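Local coordinates for oxysterol-binding protein homolog 1 (Saccharomyces cerevisiae, PDB 5H28), which transfers sterols and other lipids between membranes without vesicles, with its ankyrin-repeat domain, the part in this chain, targeting it to the nucleus-vacuole junction through NVJ1, at residues V56-E59 with I60-W64; N85-T88 with P89-A93; Q96-G99 with D100-A103; I132-M135 with M136-R140. All blocks are in the same frame, centred on the assembly; numbering follows the deposited sequence.

Interaction 1 of 4, residues V56-E59 with I60-W64; sequences VIKE and IVHHW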
ATOM      1  N   VAL A  56      -4.893   1.096  25.235  1.00  7.61           N
ATOM      2  CA  VAL A  56      -6.166   0.715  24.636  1.00  6.90           C
ATOM      3  C   VAL A  56      -6.076   0.690  23.114  1.00  7.66           C
ATOM      4  O   VAL A  56      -6.572  -0.234  22.469  1.00  6.36           O
ATOM      5  CB  VAL A  56      -7.287   1.675  25.083  1.00  7.82           C
ATOM      6  CG1 VAL A  56      -8.569   1.399  24.306  1.00  8.13           C
ATOM      7  CG2 VAL A  56      -7.532   1.499  26.575  1.00  9.36           C
ATOM      8  N   ILE A  57      -5.452   1.708  22.535  1.00  7.19           N
ATOM      9  CA  ILE A  57      -5.297   1.754  21.090  1.00  7.36           C
ATOM     10  C   ILE A  57      -4.526   0.525  20.611  1.00  6.76           C
ATOM     11  O   ILE A  57      -4.893  -0.108  19.614  1.00  6.87           O
ATOM     12  CB  ILE A  57      -4.578   3.051  20.671  1.00  8.20           C
ATOM     13  CG1 ILE A  57      -5.510   4.233  20.949  1.00 12.45           C
ATOM     14  CG2 ILE A  57      -4.166   2.991  19.199  1.00  8.77           C
ATOM     15  CD1 ILE A  57      -4.831   5.568  20.932  1.00 12.43           C
ATOM     16  N   LYS A  58      -3.465   0.172  21.328  1.00  6.73           N
ATOM     17  CA  LYS A  58      -2.684  -0.989  20.941  1.00  8.31           C
ATOM     18  C   LYS A  58      -3.499  -2.276  21.000  1.00  7.09           C
ATOM     19  O   LYS A  58      -3.421  -3.106  20.094  1.00  6.83           O
ATOM     20  CB  LYS A  58      -1.455  -1.141  21.830  1.00 10.85           C
ATOM     21  CG  LYS A  58      -0.649  -2.354  21.461  1.00 17.49           C
ATOM     22  CD  LYS A  58       0.454  -2.654  22.434  1.00 18.97           C
ATOM     23  CE  LYS A  58       1.023  -4.030  22.159  1.00 20.04           C
ATOM     24  NZ  LYS A  58       1.979  -4.464  23.179  1.00 13.23           N
ATOM     25  N   GLU A  59      -4.267  -2.454  22.070  1.00  7.02           N
ATOM     26  CA  GLU A  59      -5.080  -3.656  22.212  1.00  5.88           C
ATOM     27  C   GLU A  59      -6.120  -3.758  21.101  1.00  6.81           C
ATOM     28  O   GLU A  59      -6.372  -4.841  20.582  1.00  7.41           O
ATOM     29  CB  GLU A  59      -5.786  -3.684  23.569  1.00  7.62           C
ATOM     30  CG  GLU A  59      -4.862  -3.793  24.778  1.00  8.80           C
ATOM     31  CD  GLU A  59      -3.988  -5.031  24.758  1.00 11.72           C
ATOM     32  OE1 GLU A  59      -4.465  -6.104  24.335  1.00 13.59           O
ATOM     33  OE2 GLU A  59      -2.821  -4.931  25.186  1.00 13.60           O
ATOM     34  N   ILE A  60      -6.728  -2.632  20.739  1.00  6.64           N
ATOM     35  CA  ILE A  60      -7.727  -2.631  19.678  1.00  5.98           C
ATOM     36  C   ILE A  60      -7.102  -3.114  18.370  1.00  6.13           C
ATOM     37  O   ILE A  60      -7.650  -3.975  17.685  1.00  7.11           O
ATOM     38  CB  ILE A  60      -8.304  -1.211  19.467  1.00  4.99           C
ATOM     39  CG1 ILE A  60      -9.217  -0.842  20.637  1.00  7.47           C
ATOM     40  CG2 ILE A  60      -9.072  -1.143  18.152  1.00  6.05           C
ATOM     41  CD1 ILE A  60      -9.689   0.601  20.604  1.00  8.43           C
ATOM     42  N   VAL A  61      -5.939  -2.567  18.038  1.00  6.29           N
ATOM     43  CA  VAL A  61      -5.258  -2.938  16.808  1.00  6.50           C
ATOM     44  C   VAL A  61      -4.767  -4.384  16.795  1.00  8.42           C
ATOM     45  O   VAL A  61      -4.973  -5.104  15.818  1.00  7.96           O
ATOM     46  CB  VAL A  61      -4.071  -1.984  16.529  1.00  6.46           C
ATOM     47  CG1 VAL A  61      -3.234  -2.506  15.373  1.00  8.04           C
ATOM     48  CG2 VAL A  61      -4.599  -0.590  16.201  1.00  7.21           C
ATOM     49  N   HIS A  62      -4.134  -4.820  17.877  1.00  9.33           N
ATOM     50  CA  HIS A  62      -3.626  -6.184  17.925  1.00  9.85           C
ATOM     51  C   HIS A  62      -4.714  -7.244  18.009  1.00 11.02           C
ATOM     52  O   HIS A  62      -4.515  -8.376  17.567  1.00 12.88           O
ATOM     53  CB  HIS A  62      -2.644  -6.341  19.086  1.00 11.93           C
ATOM     54  CG  HIS A  62      -1.333  -5.653  18.856  1.00 12.68           C
ATOM     55  ND1 HIS A  62      -0.551  -5.894  17.746  1.00 16.79           N
ATOM     56  CD2 HIS A  62      -0.667  -4.736  19.592  1.00 13.59           C
ATOM     57  CE1 HIS A  62       0.540  -5.150  17.809  1.00 16.17           C
ATOM     58  NE2 HIS A  62       0.493  -4.438  18.920  1.00 16.06           N
ATOM     59  N   HIS A  63      -5.868  -6.878  18.556  1.00  9.43           N
ATOM     60  CA  HIS A  63      -6.979  -7.820  18.681  1.00  9.56           C
ATOM     61  C   HIS A  63      -7.866  -7.943  17.452  1.00 10.52           C
ATOM     62  O   HIS A  63      -8.227  -9.050  17.050  1.00 13.12           O
ATOM     63  CB  HIS A  63      -7.906  -7.433  19.840  1.00 10.78           C
ATOM     64  CG  HIS A  63      -7.467  -7.939  21.179  1.00 12.00           C
ATOM     65  ND1 HIS A  63      -6.436  -7.367  21.892  1.00 12.47           N
ATOM     66  CD2 HIS A  63      -7.926  -8.962  21.936  1.00 13.71           C
ATOM     67  CE1 HIS A  63      -6.278  -8.015  23.031  1.00 13.71           C
ATOM     68  NE2 HIS A  63      -7.171  -8.988  23.083  1.00 13.26           N
ATOM     69  N   TRP A  64      -8.203  -6.810  16.845  1.00  9.81           N
ATOM     70  CA  TRP A  64      -9.159  -6.820  15.745  1.00  9.04           C
ATOM     71  C   TRP A  64      -8.797  -6.384  14.330  1.00  9.45           C
ATOM     72  O   TRP A  64      -9.692  -6.191  13.505  1.00  9.52           O
ATOM     73  CB  TRP A  64     -10.391  -6.046  16.221  1.00  9.20           C
ATOM     74  CG  TRP A  64     -10.897  -6.584  17.527  1.00  8.63           C
ATOM     75  CD1 TRP A  64     -11.120  -7.897  17.830  1.00  8.84           C
ATOM     76  CD2 TRP A  64     -11.239  -5.838  18.705  1.00  7.14           C
ATOM     77  NE1 TRP A  64     -11.579  -8.017  19.117  1.00  9.84           N
ATOM     78  CE2 TRP A  64     -11.662  -6.772  19.680  1.00  8.92           C
ATOM     79  CE3 TRP A  64     -11.231  -4.475  19.033  1.00  8.59           C
ATOM     80  CZ2 TRP A  64     -12.076  -6.387  20.961  1.00  8.83           C
ATOM     81  CZ3 TRP A  64     -11.644  -4.092  20.311  1.00  7.22           C
ATOM     82  CH2 TRP A  64     -12.060  -5.048  21.257  1.00  8.22           C
TER

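Interaction 2 of 4, residues N85-T88 with P89-A93; sequences NGNT and PLHIA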
ATOM      1  N   ASN A  85     -14.965  12.566   6.227  1.00  7.17           N
ATOM      2  CA  ASN A  85     -14.069  13.606   5.720  1.00  7.59           C
ATOM      3  C   ASN A  85     -12.950  12.963   4.910  1.00  7.36           C
ATOM      4  O   ASN A  85     -12.084  13.652   4.369  1.00  6.88           O
ATOM      5  CB  ASN A  85     -13.433  14.405   6.866  1.00  8.26           C
ATOM      6  CG  ASN A  85     -14.317  15.531   7.354  1.00 10.63           C
ATOM      7  OD1 ASN A  85     -15.026  16.157   6.569  1.00 12.05           O
ATOM      8  ND2 ASN A  85     -14.263  15.810   8.652  1.00 10.82           N
ATOM      9  N   GLY A  86     -12.970  11.636   4.839  1.00  5.40           N
ATOM     10  CA  GLY A  86     -11.940  10.920   4.116  1.00  6.99           C
ATOM     11  C   GLY A  86     -10.723  10.703   4.997  1.00  5.92           C
ATOM     12  O   GLY A  86      -9.701  10.202   4.530  1.00  6.76           O
ATOM     13  N   ASN A  87     -10.826  11.078   6.271  1.00  6.53           N
ATOM     14  CA  ASN A  87      -9.712  10.914   7.200  1.00  5.98           C
ATOM     15  C   ASN A  87      -9.588   9.502   7.746  1.00  5.49           C
ATOM     16  O   ASN A  87     -10.584   8.844   8.041  1.00  6.43           O
ATOM     17  CB  ASN A  87      -9.836  11.865   8.393  1.00  5.67           C
ATOM     18  CG  ASN A  87      -9.563  13.302   8.024  1.00  4.28           C
ATOM     19  OD1 ASN A  87      -8.638  13.593   7.270  1.00  7.25           O
ATOM     20  ND2 ASN A  87     -10.364  14.217   8.570  1.00  7.66           N
ATOM     21  N   THR A  88      -8.343   9.063   7.894  1.00  6.07           N
ATOM     22  CA  THR A  88      -8.027   7.748   8.444  1.00  6.60           C
ATOM     23  C   THR A  88      -7.588   7.993   9.883  1.00  5.62           C
ATOM     24  O   THR A  88      -7.421   9.140  10.295  1.00  4.82           O
ATOM     25  CB  THR A  88      -6.830   7.116   7.725  1.00  6.59           C
ATOM     26  OG1 THR A  88      -5.670   7.937   7.940  1.00  6.12           O
ATOM     27  CG2 THR A  88      -7.092   6.998   6.237  1.00  7.54           C
ATOM     28  N   PRO A  89      -7.409   6.919  10.668  1.00  5.97           N
ATOM     29  CA  PRO A  89      -6.973   7.106  12.052  1.00  4.84           C
ATOM     30  C   PRO A  89      -5.631   7.839  12.096  1.00  3.85           C
ATOM     31  O   PRO A  89      -5.378   8.623  13.010  1.00  5.73           O
ATOM     32  CB  PRO A  89      -6.882   5.674  12.570  1.00  5.06           C
ATOM     33  CG  PRO A  89      -8.037   5.017  11.855  1.00  5.24           C
ATOM     34  CD  PRO A  89      -7.865   5.536  10.443  1.00  6.83           C
ATOM     35  N   LEU A  90      -4.786   7.585  11.102  1.00  4.39           N
ATOM     36  CA  LEU A  90      -3.477   8.232  11.026  1.00  4.81           C
ATOM     37  C   LEU A  90      -3.639   9.740  10.821  1.00  6.05           C
ATOM     38  O   LEU A  90      -2.882  10.524  11.390  1.00  5.95           O
ATOM     39  CB  LEU A  90      -2.649   7.628   9.889  1.00  5.59           C
ATOM     40  CG  LEU A  90      -1.200   8.109   9.764  1.00  4.74           C
ATOM     41  CD1 LEU A  90      -0.392   7.706  10.993  1.00  8.29           C
ATOM     42  CD2 LEU A  90      -0.585   7.512   8.504  1.00  7.79           C
ATOM     43  N   HIS A  91      -4.619  10.149  10.013  1.00  6.06           N
ATOM     44  CA  HIS A  91      -4.862  11.577   9.795  1.00  4.00           C
ATOM     45  C   HIS A  91      -5.243  12.231  11.118  1.00  5.21           C
ATOM     46  O   HIS A  91      -4.769  13.317  11.453  1.00  4.55           O
ATOM     47  CB  HIS A  91      -6.030  11.818   8.833  1.00  4.56           C
ATOM     48  CG  HIS A  91      -5.693  11.647   7.384  1.00  3.90           C
ATOM     49  ND1 HIS A  91      -5.743  10.426   6.749  1.00  5.17           N
ATOM     50  CD2 HIS A  91      -5.374  12.554   6.430  1.00  4.15           C
ATOM     51  CE1 HIS A  91      -5.476  10.589   5.465  1.00  5.73           C
ATOM     52  NE2 HIS A  91      -5.250  11.871   5.245  1.00  5.14           N
ATOM     53  N   ILE A  92      -6.124  11.564  11.856  1.00  4.35           N
ATOM     54  CA  ILE A  92      -6.592  12.078  13.133  1.00  6.13           C
ATOM     55  C   ILE A  92      -5.457  12.148  14.150  1.00  4.78           C
ATOM     56  O   ILE A  92      -5.313  13.139  14.864  1.00  6.54           O
ATOM     57  CB  ILE A  92      -7.745  11.195  13.690  1.00  7.02           C
ATOM     58  CG1 ILE A  92      -8.891  11.116  12.671  1.00  8.06           C
ATOM     59  CG2 ILE A  92      -8.236  11.747  15.021  1.00  8.57           C
ATOM     60  CD1 ILE A  92      -9.513  12.445  12.281  1.00  8.29           C
ATOM     61  N   ALA A  93      -4.647  11.097  14.211  1.00  5.41           N
ATOM     62  CA  ALA A  93      -3.536  11.060  15.150  1.00  5.20           C
ATOM     63  C   ALA A  93      -2.518  12.157  14.855  1.00  6.31           C
ATOM     64  O   ALA A  93      -1.999  12.793  15.771  1.00  6.70           O
ATOM     65  CB  ALA A  93      -2.865   9.694  15.108  1.00  6.08           C
TER

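Interaction 3 of 4, residues Q96-G99 with D100-A103; sequences QSRG and DIVA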
ATOM      1  N   GLN A  96      -3.997  15.625  15.779  1.00  6.61           N
ATOM      2  CA  GLN A  96      -4.127  15.788  17.221  1.00  7.22           C
ATOM      3  C   GLN A  96      -2.792  15.681  17.961  1.00  8.24           C
ATOM      4  O   GLN A  96      -2.753  15.599  19.190  1.00 10.52           O
ATOM      5  CB  GLN A  96      -5.128  14.764  17.762  1.00  7.33           C
ATOM      6  CG  GLN A  96      -5.897  15.235  18.983  1.00  9.71           C
ATOM      7  CD  GLN A  96      -6.989  14.265  19.386  1.00 10.86           C
ATOM      8  OE1 GLN A  96      -7.882  13.954  18.594  1.00 12.41           O
ATOM      9  NE2 GLN A  96      -6.926  13.782  20.619  1.00 10.64           N
ATOM     10  N   SER A  97      -1.705  15.674  17.198  1.00  8.21           N
ATOM     11  CA  SER A  97      -0.356  15.610  17.747  1.00  8.05           C
ATOM     12  C   SER A  97      -0.058  14.436  18.671  1.00  8.50           C
ATOM     13  O   SER A  97       0.642  14.591  19.675  1.00  7.22           O
ATOM     14  CB  SER A  97      -0.030  16.920  18.468  1.00  9.81           C
ATOM     15  OG  SER A  97      -0.118  18.017  17.572  1.00 12.41           O
ATOM     16  N   ARG A  98      -0.578  13.258  18.339  1.00  7.33           N
ATOM     17  CA  ARG A  98      -0.306  12.079  19.150  1.00  7.12           C
ATOM     18  C   ARG A  98       0.792  11.312  18.420  1.00  6.74           C
ATOM     19  O   ARG A  98       0.535  10.362  17.678  1.00  6.79           O
ATOM     20  CB  ARG A  98      -1.573  11.239  19.328  1.00  6.53           C
ATOM     21  CG  ARG A  98      -2.671  11.985  20.089  1.00  6.56           C
ATOM     22  CD  ARG A  98      -3.747  11.048  20.626  1.00  8.04           C
ATOM     23  NE  ARG A  98      -3.229  10.204  21.698  1.00  7.43           N
ATOM     24  CZ  ARG A  98      -3.944   9.299  22.362  1.00  7.52           C
ATOM     25  NH1 ARG A  98      -5.227   9.106  22.073  1.00  9.31           N
ATOM     26  NH2 ARG A  98      -3.369   8.579  23.317  1.00  9.61           N
ATOM     27  N   GLY A  99       2.024  11.769  18.640  1.00  7.36           N
ATOM     28  CA  GLY A  99       3.191  11.196  17.993  1.00  7.96           C
ATOM     29  C   GLY A  99       3.416   9.718  18.213  1.00  7.88           C
ATOM     30  O   GLY A  99       3.862   9.016  17.302  1.00  8.92           O
ATOM     31  N   ASP A 100       3.126   9.237  19.416  1.00  7.55           N
ATOM     32  CA  ASP A 100       3.310   7.825  19.702  1.00  7.82           C
ATOM     33  C   ASP A 100       2.324   6.959  18.923  1.00  7.82           C
ATOM     34  O   ASP A 100       2.672   5.867  18.481  1.00  8.18           O
ATOM     35  CB  ASP A 100       3.228   7.564  21.217  1.00  9.62           C
ATOM     36  CG  ASP A 100       1.941   8.067  21.849  1.00  9.62           C
ATOM     37  OD1 ASP A 100       1.266   8.951  21.276  1.00  8.38           O
ATOM     38  OD2 ASP A 100       1.614   7.582  22.952  1.00 10.63           O
ATOM     39  N   ILE A 101       1.105   7.454  18.727  1.00  7.32           N
ATOM     40  CA  ILE A 101       0.102   6.707  17.973  1.00  7.80           C
ATOM     41  C   ILE A 101       0.504   6.706  16.500  1.00  6.60           C
ATOM     42  O   ILE A 101       0.359   5.702  15.799  1.00  6.32           O
ATOM     43  CB  ILE A 101      -1.297   7.343  18.094  1.00  6.74           C
ATOM     44  CG1 ILE A 101      -1.740   7.374  19.553  1.00  9.97           C
ATOM     45  CG2 ILE A 101      -2.302   6.561  17.264  1.00  7.99           C
ATOM     46  CD1 ILE A 101      -3.122   7.950  19.714  1.00 14.02           C
ATOM     47  N   VAL A 102       0.998   7.847  16.029  1.00  6.26           N
ATOM     48  CA  VAL A 102       1.443   7.962  14.650  1.00  6.71           C
ATOM     49  C   VAL A 102       2.553   6.947  14.375  1.00  6.52           C
ATOM     50  O   VAL A 102       2.497   6.210  13.394  1.00  6.17           O
ATOM     51  CB  VAL A 102       1.972   9.388  14.354  1.00  5.34           C
ATOM     52  CG1 VAL A 102       2.647   9.434  12.990  1.00  7.61           C
ATOM     53  CG2 VAL A 102       0.824  10.388  14.390  1.00  7.96           C
ATOM     54  N   ALA A 103       3.559   6.906  15.245  1.00  6.79           N
ATOM     55  CA  ALA A 103       4.666   5.979  15.063  1.00  7.51           C
ATOM     56  C   ALA A 103       4.198   4.528  15.107  1.00  7.52           C
ATOM     57  O   ALA A 103       4.649   3.699  14.314  1.00  7.62           O
ATOM     58  CB  ALA A 103       5.731   6.221  16.123  1.00  6.98           C
TER
HETATM   59  O   HOH W   1      -0.469  10.634  22.416  1.00 14.92           O

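Interaction 4 of 4, residues I132-M135 with M136-R140; sequences IAQM and MQVKR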
ATOM      1  N   ILE A 132       6.644  15.888  14.515  1.00  7.57           N
ATOM      2  CA  ILE A 132       5.924  14.658  14.219  1.00  6.23           C
ATOM      3  C   ILE A 132       5.974  14.448  12.703  1.00  6.48           C
ATOM      4  O   ILE A 132       6.169  13.328  12.230  1.00  5.98           O
ATOM      5  CB  ILE A 132       4.451  14.732  14.704  1.00  6.98           C
ATOM      6  CG1 ILE A 132       4.418  14.770  16.234  1.00  7.86           C
ATOM      7  CG2 ILE A 132       3.664  13.522  14.188  1.00  8.06           C
ATOM      8  CD1 ILE A 132       3.021  14.894  16.833  1.00  9.72           C
ATOM      9  N   ALA A 133       5.822  15.530  11.943  1.00  5.88           N
ATOM     10  CA  ALA A 133       5.870  15.432  10.485  1.00  6.22           C
ATOM     11  C   ALA A 133       7.230  14.893  10.037  1.00  6.96           C
ATOM     12  O   ALA A 133       7.308  14.056   9.137  1.00  7.08           O
ATOM     13  CB  ALA A 133       5.608  16.798   9.848  1.00  5.91           C
ATOM     14  N   GLN A 134       8.301  15.376  10.660  1.00  7.93           N
ATOM     15  CA  GLN A 134       9.639  14.920  10.309  1.00  8.73           C
ATOM     16  C   GLN A 134       9.784  13.422  10.559  1.00  8.65           C
ATOM     17  O   GLN A 134      10.352  12.698   9.740  1.00  9.45           O
ATOM     18  CB  GLN A 134      10.687  15.707  11.106  1.00 11.59           C
ATOM     19  CG  GLN A 134      12.113  15.245  10.882  1.00 18.39           C
ATOM     20  CD  GLN A 134      12.537  14.161  11.850  1.00 19.18           C
ATOM     21  OE1 GLN A 134      13.552  13.497  11.649  1.00 24.31           O
ATOM     22  NE2 GLN A 134      11.767  13.984  12.921  1.00 24.20           N
ATOM     23  N   MET A 135       9.256  12.959  11.687  1.00  7.87           N
ATOM     24  CA  MET A 135       9.314  11.546  12.035  1.00  6.67           C
ATOM     25  C   MET A 135       8.558  10.716  10.997  1.00  8.47           C
ATOM     26  O   MET A 135       8.997   9.629  10.616  1.00  8.01           O
ATOM     27  CB  MET A 135       8.730  11.338  13.436  1.00  8.17           C
ATOM     28  CG  MET A 135       8.577   9.889  13.865  1.00 10.37           C
ATOM     29  SD  MET A 135       6.957   9.214  13.456  1.00 14.70           S
ATOM     30  CE  MET A 135       5.925  10.073  14.636  1.00 11.64           C
ATOM     31  N   MET A 136       7.427  11.231  10.529  1.00  7.52           N
ATOM     32  CA  MET A 136       6.641  10.517   9.528  1.00  6.71           C
ATOM     33  C   MET A 136       7.396  10.449   8.209  1.00  7.86           C
ATOM     34  O   MET A 136       7.351   9.436   7.509  1.00  7.84           O
ATOM     35  CB  MET A 136       5.294  11.209   9.321  1.00  5.39           C
ATOM     36  CG  MET A 136       4.397  11.165  10.553  1.00  4.29           C
ATOM     37  SD  MET A 136       2.810  11.984  10.264  1.00  6.59           S
ATOM     38  CE  MET A 136       1.969  10.761   9.266  1.00  7.64           C
ATOM     39  N   GLN A 137       8.096  11.532   7.880  1.00  8.34           N
ATOM     40  CA  GLN A 137       8.866  11.609   6.645  1.00  9.53           C
ATOM     41  C   GLN A 137      10.016  10.611   6.671  1.00  9.97           C
ATOM     42  O   GLN A 137      10.268   9.916   5.686  1.00 11.16           O
ATOM     43  CB  GLN A 137       9.418  13.026   6.463  1.00 13.27           C
ATOM     44  CG  GLN A 137      10.244  13.221   5.203  1.00 19.92           C
ATOM     45  CD  GLN A 137       9.423  13.071   3.941  1.00 25.30           C
ATOM     46  OE1 GLN A 137       8.468  13.818   3.715  1.00 29.54           O
ATOM     47  NE2 GLN A 137       9.789  12.104   3.108  1.00 28.52           N
ATOM     48  N   VAL A 138      10.712  10.545   7.799  1.00 10.40           N
ATOM     49  CA  VAL A 138      11.831   9.629   7.938  1.00 11.69           C
ATOM     50  C   VAL A 138      11.349   8.183   7.908  1.00 10.47           C
ATOM     51  O   VAL A 138      11.961   7.338   7.255  1.00  9.18           O
ATOM     52  CB  VAL A 138      12.616   9.901   9.241  1.00 13.36           C
ATOM     53  CG1 VAL A 138      13.726   8.873   9.412  1.00 13.40           C
ATOM     54  CG2 VAL A 138      13.211  11.303   9.196  1.00 15.48           C
ATOM     55  N   LYS A 139      10.249   7.891   8.599  1.00  9.19           N
ATOM     56  CA  LYS A 139       9.727   6.527   8.598  1.00  9.52           C
ATOM     57  C   LYS A 139       9.300   6.125   7.190  1.00  8.42           C
ATOM     58  O   LYS A 139       9.527   4.994   6.761  1.00  8.73           O
ATOM     59  CB  LYS A 139       8.552   6.392   9.569  1.00 11.73           C
ATOM     60  CG  LYS A 139       8.982   6.229  11.019  1.00 14.68           C
ATOM     61  CD  LYS A 139       7.788   5.992  11.922  1.00 16.97           C
ATOM     62  CE  LYS A 139       8.220   5.601  13.323  1.00 18.58           C
ATOM     63  NZ  LYS A 139       8.954   4.300  13.331  1.00 20.87           N
ATOM     64  N   ARG A 140       8.692   7.051   6.460  1.00  7.40           N
ATOM     65  CA  ARG A 140       8.285   6.739   5.099  1.00  8.45           C
ATOM     66  C   ARG A 140       9.503   6.488   4.215  1.00  8.35           C
ATOM     67  O   ARG A 140       9.510   5.544   3.419  1.00  7.14           O
ATOM     68  CB  ARG A 140       7.452   7.868   4.489  1.00  8.41           C
ATOM     69  CG  ARG A 140       7.209   7.651   2.997  1.00 11.47           C
ATOM     70  CD  ARG A 140       6.243   8.649   2.398  1.00 14.33           C
ATOM     71  NE  ARG A 140       4.880   8.435   2.864  1.00 13.66           N
ATOM     72  CZ  ARG A 140       3.833   9.129   2.431  1.00 16.90           C
ATOM     73  NH1 ARG A 140       2.625   8.876   2.907  1.00 17.23           N
ATOM     74  NH2 ARG A 140       4.000  10.074   1.517  1.00 19.38           N
TER

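Interaction 1 of 4, residues V56-E59 with I60-W64
His63 folds back along the helix onto Glu59, one turn earlier. Its CB passes 3.1 Å from Glu59 O, and the ring then turns ND1 toward the same oxygen, 2.8 Å from ND1 of His63 to O of Glu59. That bond is bent, with 133° at the hydrogen. The backbone N of His63 also donates to Glu59 O, from the opposite face of the carbonyl plane, and the oxygen is gripped by two N-H groups. Beyond ND1, CE1 of His63 meets Glu59 OE1 at 2.9 Å, with the oxygen at the ring edge; the tip, His63 NE2, stands 4.1 Å from Glu59 OE1. The two side chains run side by side, carboxylate and ring planes 62° apart. An alanine at this position would probably leave Glu59 O with one of these two donors and the carboxylate without its ring neighbour.

The turn belongs to helix 54-64 in the predicted first ankyrin repeat. Its apolar side carries Val56, whose CG1 touches Ile60 CD1 at 3.9 Å; branched aliphatic residues suit this buried face, where Ile60 also reaches Leu21 and Ala48. On the exposed side, Lys58 has CG anti to the backbone N (chi1 179°) and an extended chain, which takes it past the edge of the His62 ring. There CG of Lys58 comes to 3.0 Å from His62 CD2, and CD lies in the ring plane.

Interaction 2 of 4, residues N85-T88 with P89-A93
Thr88, Pro89, Leu90 and His91 form the TPLH motif of an ankyrin repeat, in which threonine caps the helix that follows. Thr88 OG1 accepts from His91 N at 3.2 Å, with 154° at the hydrogen, and also bonds His91 ND1, 2.8 Å from Thr88 OG1. With chi1 at 63° the hydroxyl sits between the backbone N and the carbonyl carbon, which lets it serve both the helix end and the ring edge.

The first-turn backbone bond runs from Ile92 N to Thr88 O at 3.2 Å. Proline suits the first turn of helix 89-95, where a missing N-H costs nothing. In the predicted second repeat, His91 spans from cap to loop: NE2 bonds Leu121 O while ND1 holds the threonine, fixing the ring's rotation. A valine in place of Thr88 would probably leave His91 N and ND1 without their shared hydroxyl and set the ring freer to turn.

Asn87 crosses His91 at about a right angle, its OD1 3.5 Å from His91 CB, and is held by a hydrogen bond to OD1 from Asn117 ND2. Its CB meets Ile92 CD1 at 3.9 Å.

Interaction 3 of 4, residues Q96-G99 with D100-A103
Arg98 lays its side chain across Ile101, whose CD1 sits over one face of the guanidinium group, offset toward the rim and close, 3.0 Å from Ile101 CD1 to Arg98 NE. The same methyl, Ile101 CD1, meets the stem 3.3 Å from Arg98 CD. A bend at chi3 (69°) swings the head group back over the isoleucine. Arginine suits the place because its stem and flat face can lie against a hydrocarbon while its N-H groups point elsewhere: NH1 bonds both Val49 O and Ala52 O, tying the turn to helix 44-51 and the turn after it, in the predicted first repeat.

At the edge of the guanidinium, in its plane, a water accepts from Arg98 NE at 2.9 Å and donates to Asp100 OD1, 2.7 Å from that water. The opposite charges are thus joined through water. A chi1 near 55° folds the Asp100 carboxylate back over the helix start, where OD1 takes a weak bond from Ile101 N.

Arg98 stands at the N-cap, where its carbonyl oxygen starts the helix: Val102 N donates to Arg98 O at 3.0 Å, in the carbonyl plane, and Ile101 N adds a weak bond. Val102 turns inward, with CG2 at 3.3 Å from Arg98 O, and its branched side chain packs on Leu90 and Ala93. Just before the cap, Ser97 has a positive phi as C-prime residue of the Schellman motif that ends the preceding helix. One helix closed by a Schellman motif and the next begun at once is the helix-turn-helix hairpin of an ankyrin repeat.

Interaction 4 of 4, residues I132-M135 with M136-R140
Met135 and Lys139, like Gln134 and Val138, meet one turn apart on the long helix 130-156, which packs against helix 99-106 and lies between the second and third predicted ankyrin repeats in the chain. The backbone bonds come first. Ile132, Ala133, Gln134 and Met135 offer their carbonyl oxygens to the N-H groups four residues on, in an unbroken alpha-helical pattern; Val138 N to Gln134 O and Lys139 N to Met135 O are both 2.9 Å.

The apolar contacts belong largely to the methionines. Met136 has chi1 at -65° and is extended to SD, then bent at chi3, carrying CG across Ile132 O at 3.3 Å and SD to 4.3 Å from Ile132 CG2. Its long unbranched chain suits a buried side that must reach Val102 and Cys127. Met135 bends at chi2 (-92°), which brings its SD to 3.7 Å from Lys139 CD. The methylenes of Lys139 can accept the sulfur as a hydrocarbon neighbour, while the ammonium group is carried past it toward Asp107, a long and weak ion pair.

Among the polar side chains, Arg140 ties the helix to the loop before it, through a salt bridge from NE to Asp113. The exposed Gln134 runs alongside Val138, also exposed, both pointing the same way. Gln134 bends at chi2 (-90°), which folds its amide back so that NE2 makes a weak bond to Asn131 O, while OE1 stands 3.3 Å from Val138 CG2.

How the interactions relate
Along the chain the four contacts come in series, from helix 54-64 through the helix pair 89-95 and 99-106 to helix 130-156. Interactions 2 and 3 lie in the predicted second ankyrin repeat, their centres 12 Å apart, and are joined by Ala93 packing on Ile101 and Val102. Interaction 3 is the hub: Ile101 touches Ile57 of interaction 1, and Val102 touches Met135 and Met136 of interaction 4, whose centre is 11 Å away. Interactions 1 and 4 do not touch, with centres about 23 Å apart. The second repeat is thus sandwiched between the first and the long helix, as part of the ankyrin region through which the protein interacts with NVJ1.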